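Local structure of nucleotidyltransferase-like protein (Exiguobacterium sibiricum, 3C18) at residues Tyr13-Lys27 with Phe38-Ser50. The protein probably acts as a nucleotidyltransferase, with a substrate that is not identified here. Residues are numbered along the deposited sequence; the frame is centred on the assembly and turned at random.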
loop_
_atom_site.group_PDB
_atom_site.type_symbol
_atom_site.label_atom_id
_atom_site.label_comp_id
_atom_site.label_asym_id
_atom_site.label_seq_id
_atom_site.Cartn_x
_atom_site.Cartn_y
_atom_site.Cartn_z
ATOM N N TYR A 13 -7.039 -19.857 -24.822
ATOM C CA TYR A 13 -5.999 -19.625 -23.806
ATOM C C TYR A 13 -5.185 -20.874 -23.586
ATOM O O TYR A 13 -3.944 -20.828 -23.516
ATOM C CB TYR A 13 -6.586 -19.106 -22.486
ATOM C CG TYR A 13 -7.094 -17.674 -22.599
ATOM C CD1 TYR A 13 -6.256 -16.598 -22.403
ATOM C CD2 TYR A 13 -8.422 -17.408 -22.943
ATOM C CE1 TYR A 13 -6.738 -15.271 -22.518
ATOM C CE2 TYR A 13 -8.905 -16.104 -23.059
ATOM C CZ TYR A 13 -8.057 -15.038 -22.850
ATOM O OH TYR A 13 -8.525 -13.734 -23.010
ATOM N N ALA A 14 -5.880 -21.996 -23.499
ATOM C CA ALA A 14 -5.223 -23.275 -23.328
ATOM C C ALA A 14 -4.337 -23.545 -24.519
ATOM O O ALA A 14 -3.322 -24.217 -24.410
ATOM C CB ALA A 14 -6.242 -24.409 -23.152
ATOM N N ALA A 15 -4.700 -22.970 -25.650
ATOM C CA ALA A 15 -3.964 -23.207 -26.920
ATOM C C ALA A 15 -2.658 -22.419 -26.959
ATOM O O ALA A 15 -1.673 -22.838 -27.565
ATOM C CB ALA A 15 -4.826 -22.844 -28.139
ATOM N N TYR A 16 -2.667 -21.252 -26.341
ATOM C CA TYR A 16 -1.468 -20.393 -26.301
ATOM C C TYR A 16 -0.459 -21.108 -25.420
ATOM O O TYR A 16 -0.740 -21.440 -24.258
ATOM C CB TYR A 16 -1.780 -19.019 -25.755
ATOM C CG TYR A 16 -0.612 -18.060 -25.747
ATOM C CD1 TYR A 16 0.020 -17.681 -26.910
ATOM C CD2 TYR A 16 -0.183 -17.496 -24.575
ATOM C CE1 TYR A 16 1.063 -16.756 -26.890
ATOM C CE2 TYR A 16 0.849 -16.582 -24.542
ATOM C CZ TYR A 16 1.464 -16.216 -25.695
ATOM O OH TYR A 16 2.506 -15.314 -25.629
ATOM N N PRO A 17 0.712 -21.388 -25.983
ATOM C CA PRO A 17 1.708 -22.212 -25.319
ATOM C C PRO A 17 2.208 -21.707 -23.986
ATOM O O PRO A 17 2.731 -22.498 -23.229
ATOM C CB PRO A 17 2.863 -22.218 -26.325
ATOM C CG PRO A 17 2.228 -22.015 -27.616
ATOM C CD PRO A 17 1.096 -21.072 -27.371
ATOM N N GLU A 18 2.048 -20.412 -23.722
ATOM C CA GLU A 18 2.632 -19.754 -22.530
ATOM C C GLU A 18 1.749 -19.892 -21.335
ATOM O O GLU A 18 2.135 -19.594 -20.201
ATOM C CB GLU A 18 2.910 -18.271 -22.771
ATOM C CG GLU A 18 3.821 -18.003 -23.941
ATOM C CD GLU A 18 5.222 -18.542 -23.742
ATOM O OE1 GLU A 18 5.502 -19.225 -22.718
ATOM O OE2 GLU A 18 6.058 -18.276 -24.629
ATOM N N THR A 19 0.554 -20.372 -21.610
ATOM C CA THR A 19 -0.448 -20.572 -20.570
ATOM C C THR A 19 -0.051 -21.761 -19.703
ATOM O O THR A 19 0.195 -22.830 -20.219
ATOM C CB THR A 19 -1.815 -20.812 -21.186
ATOM O OG1 THR A 19 -2.173 -19.671 -21.982
ATOM C CG2 THR A 19 -2.846 -21.042 -20.108
ATOM N N GLN A 20 0.024 -21.543 -18.382
ATOM C CA GLN A 20 0.480 -22.590 -17.436
ATOM C C GLN A 20 -0.690 -23.241 -16.718
ATOM O O GLN A 20 -0.622 -24.380 -16.268
ATOM C CB GLN A 20 1.453 -22.011 -16.397
ATOM C CG GLN A 20 2.608 -21.262 -17.008
ATOM C CD GLN A 20 3.423 -22.149 -17.914
ATOM O OE1 GLN A 20 3.900 -23.180 -17.489
ATOM N NE2 GLN A 20 3.587 -21.753 -19.169
ATOM N N GLY A 21 -1.777 -22.510 -16.611
ATOM C CA GLY A 21 -2.943 -23.032 -15.906
ATOM C C GLY A 21 -4.181 -22.196 -16.025
ATOM O O GLY A 21 -4.133 -20.999 -16.300
ATOM N N ILE A 22 -5.300 -22.878 -15.883
ATOM C CA ILE A 22 -6.604 -22.256 -15.878
ATOM C C ILE A 22 -7.450 -22.876 -14.798
ATOM O O ILE A 22 -7.610 -24.085 -14.712
ATOM C CB ILE A 22 -7.326 -22.364 -17.235
ATOM C CG1 ILE A 22 -6.430 -21.863 -18.378
ATOM C CG2 ILE A 22 -8.635 -21.599 -17.211
ATOM C CD1 ILE A 22 -7.055 -22.115 -19.719
ATOM N N ILE A 23 -7.933 -22.004 -13.939
ATOM C CA ILE A 23 -8.735 -22.361 -12.783
ATOM C C ILE A 23 -10.102 -21.735 -12.906
ATOM O O ILE A 23 -10.234 -20.604 -13.341
ATOM C CB ILE A 23 -8.062 -21.820 -11.480
ATOM C CG1 ILE A 23 -7.050 -22.831 -10.946
ATOM C CG2 ILE A 23 -9.091 -21.505 -10.421
ATOM C CD1 ILE A 23 -7.646 -23.916 -10.082
ATOM N N ALA A 24 -11.120 -22.488 -12.504
ATOM C CA ALA A 24 -12.486 -21.992 -12.480
ATOM C C ALA A 24 -13.065 -21.994 -11.050
ATOM O O ALA A 24 -12.919 -22.948 -10.297
ATOM C CB ALA A 24 -13.358 -22.778 -13.456
ATOM N N VAL A 25 -13.694 -20.880 -10.707
ATOM C CA VAL A 25 -14.319 -20.676 -9.416
ATOM C C VAL A 25 -15.746 -20.204 -9.606
ATOM O O VAL A 25 -16.010 -19.198 -10.248
ATOM C CB VAL A 25 -13.593 -19.565 -8.641
ATOM C CG1 VAL A 25 -14.105 -19.464 -7.195
ATOM C CG2 VAL A 25 -12.089 -19.787 -8.696
ATOM N N GLU A 26 -16.665 -20.935 -9.001
ATOM C CA GLU A 26 -18.086 -20.619 -9.076
ATOM C C GLU A 26 -18.511 -19.748 -7.923
ATOM O O GLU A 26 -18.017 -19.875 -6.802
ATOM C CB GLU A 26 -18.896 -21.909 -9.050
ATOM C CG GLU A 26 -20.377 -21.696 -9.252
ATOM C CD GLU A 26 -21.116 -23.009 -9.416
ATOM O OE1 GLU A 26 -20.703 -23.993 -8.768
ATOM O OE2 GLU A 26 -22.090 -23.050 -10.198
ATOM N N LYS A 27 -19.442 -18.859 -8.203
ATOM C CA LYS A 27 -20.008 -18.023 -7.151
ATOM C C LYS A 27 -20.663 -18.884 -6.082
ATOM O O LYS A 27 -21.195 -19.955 -6.360
ATOM C CB LYS A 27 -21.024 -17.034 -7.703
ATOM C CG LYS A 27 -22.273 -17.668 -8.241
ATOM C CD LYS A 27 -23.272 -16.603 -8.573
ATOM C CE LYS A 27 -24.524 -17.190 -9.172
ATOM N NZ LYS A 27 -25.493 -16.093 -9.328
ATOM N N PHE A 38 -19.919 -11.809 -10.599
ATOM C CA PHE A 38 -20.245 -12.642 -11.767
ATOM C C PHE A 38 -20.495 -14.072 -11.321
ATOM O O PHE A 38 -20.430 -14.371 -10.131
ATOM C CB PHE A 38 -19.136 -12.577 -12.829
ATOM C CG PHE A 38 -19.246 -11.385 -13.732
ATOM C CD1 PHE A 38 -20.117 -10.357 -13.437
ATOM C CD2 PHE A 38 -18.496 -11.289 -14.865
ATOM C CE1 PHE A 38 -20.231 -9.270 -14.268
ATOM C CE2 PHE A 38 -18.609 -10.202 -15.682
ATOM C CZ PHE A 38 -19.470 -9.182 -15.378
ATOM N N ASP A 39 -20.729 -14.948 -12.293
ATOM C CA ASP A 39 -21.179 -16.328 -12.050
ATOM C C ASP A 39 -20.021 -17.294 -11.945
ATOM O O ASP A 39 -20.064 -18.276 -11.204
ATOM C CB ASP A 39 -22.098 -16.822 -13.190
ATOM C CG ASP A 39 -23.352 -15.991 -13.340
ATOM O OD1 ASP A 39 -23.975 -15.700 -12.314
ATOM O OD2 ASP A 39 -23.721 -15.625 -14.481
ATOM N N VAL A 40 -19.017 -17.040 -12.769
ATOM C CA VAL A 40 -17.807 -17.854 -12.796
ATOM C C VAL A 40 -16.619 -16.955 -12.998
ATOM O O VAL A 40 -16.659 -16.043 -13.808
ATOM C CB VAL A 40 -17.832 -18.929 -13.919
ATOM C CG1 VAL A 40 -16.485 -19.629 -14.020
ATOM C CG2 VAL A 40 -18.937 -19.939 -13.643
ATOM N N LEU A 41 -15.574 -17.209 -12.228
ATOM C CA LEU A 41 -14.316 -16.486 -12.394
ATOM C C LEU A 41 -13.292 -17.476 -12.924
ATOM O O LEU A 41 -13.126 -18.572 -12.420
ATOM C CB LEU A 41 -13.845 -15.850 -11.087
ATOM C CG LEU A 41 -12.645 -14.883 -11.233
ATOM C CD1 LEU A 41 -12.797 -13.672 -10.386
ATOM C CD2 LEU A 41 -11.320 -15.542 -10.966
ATOM N N LEU A 42 -12.657 -17.092 -14.004
ATOM C CA LEU A 42 -11.605 -17.888 -14.580
ATOM C C LEU A 42 -10.292 -17.195 -14.307
ATOM O O LEU A 42 -10.147 -16.011 -14.538
ATOM C CB LEU A 42 -11.783 -18.008 -16.094
ATOM C CG LEU A 42 -12.884 -18.891 -16.649
ATOM C CD1 LEU A 42 -13.001 -18.673 -18.157
ATOM C CD2 LEU A 42 -12.618 -20.356 -16.321
ATOM N N LEU A 43 -9.335 -17.968 -13.832
ATOM C CA LEU A 43 -7.994 -17.481 -13.561
ATOM C C LEU A 43 -7.035 -18.167 -14.479
ATOM O O LEU A 43 -6.839 -19.382 -14.419
ATOM C CB LEU A 43 -7.595 -17.722 -12.097
ATOM C CG LEU A 43 -6.126 -17.431 -11.759
ATOM C CD1 LEU A 43 -5.853 -15.905 -11.777
ATOM C CD2 LEU A 43 -5.757 -18.054 -10.407
ATOM N N VAL A 44 -6.459 -17.367 -15.357
ATOM C CA VAL A 44 -5.517 -17.852 -16.367
ATOM C C VAL A 44 -4.126 -17.412 -15.975
ATOM O O VAL A 44 -3.865 -16.230 -15.859
ATOM C CB VAL A 44 -5.870 -17.269 -17.791
ATOM C CG1 VAL A 44 -4.937 -17.796 -18.840
ATOM C CG2 VAL A 44 -7.350 -17.595 -18.164
ATOM N N ILE A 45 -3.241 -18.382 -15.722
ATOM C CA ILE A 45 -1.839 -18.084 -15.413
ATOM C C ILE A 45 -0.995 -18.310 -16.656
ATOM O O ILE A 45 -1.042 -19.365 -17.297
ATOM C CB ILE A 45 -1.281 -18.858 -14.235
ATOM C CG1 ILE A 45 -2.160 -18.638 -12.997
ATOM C CG2 ILE A 45 0.145 -18.317 -13.892
ATOM C CD1 ILE A 45 -3.366 -19.571 -12.923
ATOM N N THR A 46 -0.207 -17.291 -16.956
ATOM C CA THR A 46 0.507 -17.201 -18.203
ATOM C C THR A 46 1.913 -16.611 -18.071
ATOM O O THR A 46 2.208 -15.853 -17.139
ATOM C CB THR A 46 -0.338 -16.304 -19.160
ATOM O OG1 THR A 46 0.217 -16.320 -20.466
ATOM C CG2 THR A 46 -0.400 -14.911 -18.670
ATOM N N ARG A 47 2.775 -16.988 -19.015
ATOM C CA ARG A 47 4.116 -16.440 -19.121
ATOM C C ARG A 47 4.193 -15.487 -20.274
ATOM O O ARG A 47 5.258 -15.032 -20.664
ATOM C CB ARG A 47 5.155 -17.527 -19.299
ATOM C CG ARG A 47 5.346 -18.354 -18.099
ATOM C CD ARG A 47 6.382 -19.425 -18.332
ATOM N NE ARG A 47 6.387 -20.339 -17.210
ATOM C CZ ARG A 47 7.043 -21.493 -17.178
ATOM N NH1 ARG A 47 7.752 -21.882 -18.221
ATOM N NH2 ARG A 47 6.981 -22.265 -16.094
ATOM N N ASP A 48 3.036 -15.162 -20.818
ATOM C CA ASP A 48 2.956 -14.111 -21.827
ATOM C C ASP A 48 3.718 -12.895 -21.278
ATOM O O ASP A 48 3.308 -12.297 -20.281
ATOM C CB ASP A 48 1.489 -13.730 -22.103
ATOM C CG ASP A 48 1.332 -12.614 -23.151
ATOM O OD1 ASP A 48 2.293 -11.873 -23.433
ATOM O OD2 ASP A 48 0.216 -12.463 -23.683
ATOM N N PRO A 49 4.810 -12.502 -21.945
ATOM C CA PRO A 49 5.673 -11.419 -21.495
ATOM C C PRO A 49 5.033 -10.063 -21.547
ATOM O O PRO A 49 5.558 -9.116 -20.969
ATOM C CB PRO A 49 6.843 -11.479 -22.470
ATOM C CG PRO A 49 6.292 -12.144 -23.679
ATOM C CD PRO A 49 5.369 -13.176 -23.125
ATOM N N SER A 50 3.882 -9.959 -22.193
ATOM C CA SER A 50 3.205 -8.661 -22.283
ATOM C C SER A 50 2.284 -8.485 -21.106
ATOM O O SER A 50 1.748 -7.428 -20.902
ATOM C CB SER A 50 2.391 -8.518 -23.598
ATOM O OG SER A 50 1.299 -9.426 -23.664
HETATM O O HOH W 1 -2.138 -16.955 -21.663
HETATM O O HOH W 2 -22.300 -19.899 -11.403
#
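Q20 and R47 stack flat on each other where strands 19-26 and 40-46 begin and end their antiparallel pairing. Q20 CB rests 3.7 Å from I45 O. CG, anti to the carbonyl carbon, passes R47 NE, and a bend at chi2 (-60°) then lays Q20 CD 3.5 Å from R47 NE, while OE1 sits over one face of the guanidinium, offset toward its rim. Q20 NE2, the last atom, turns back to donate to E18 O at 2.8 Å, a bond that fixes the rotation of the amide. Amide and guanidinium planes are only 7° apart, and R47 NE continues to a salt bridge with E72. E18 O is gripped twice, since R47 N reaches it from the opposite face of the carbonyl plane. Beside this pair lies a classic beta bulge: Q20 and G21 both face I45, whose O takes a 2.7 Å bond from Q20 N and a weak one from G21 N. Beyond it the ladder runs regularly through I23-L43 and V25-L41, inside the five-stranded mixed sheet of a nucleotidyltransferase-like domain, with 40-46 as its middle strand between 19-26 and 63-71. On one face A24 CB meets L42 CD2 at 3.8 Å, and V44 CG1 touches both T19 CG2 and Y13 CD1; on the other, V25, L41 and L43 pack against W90 of helix 85-93. A water joins T19 OG1 to T46 OG1. At the far end, extended K27 runs alongside D39 in a weak salt bridge, K27 NZ to D39 OD1 3.4 Å, while D39 OD2 accepts from R64 N.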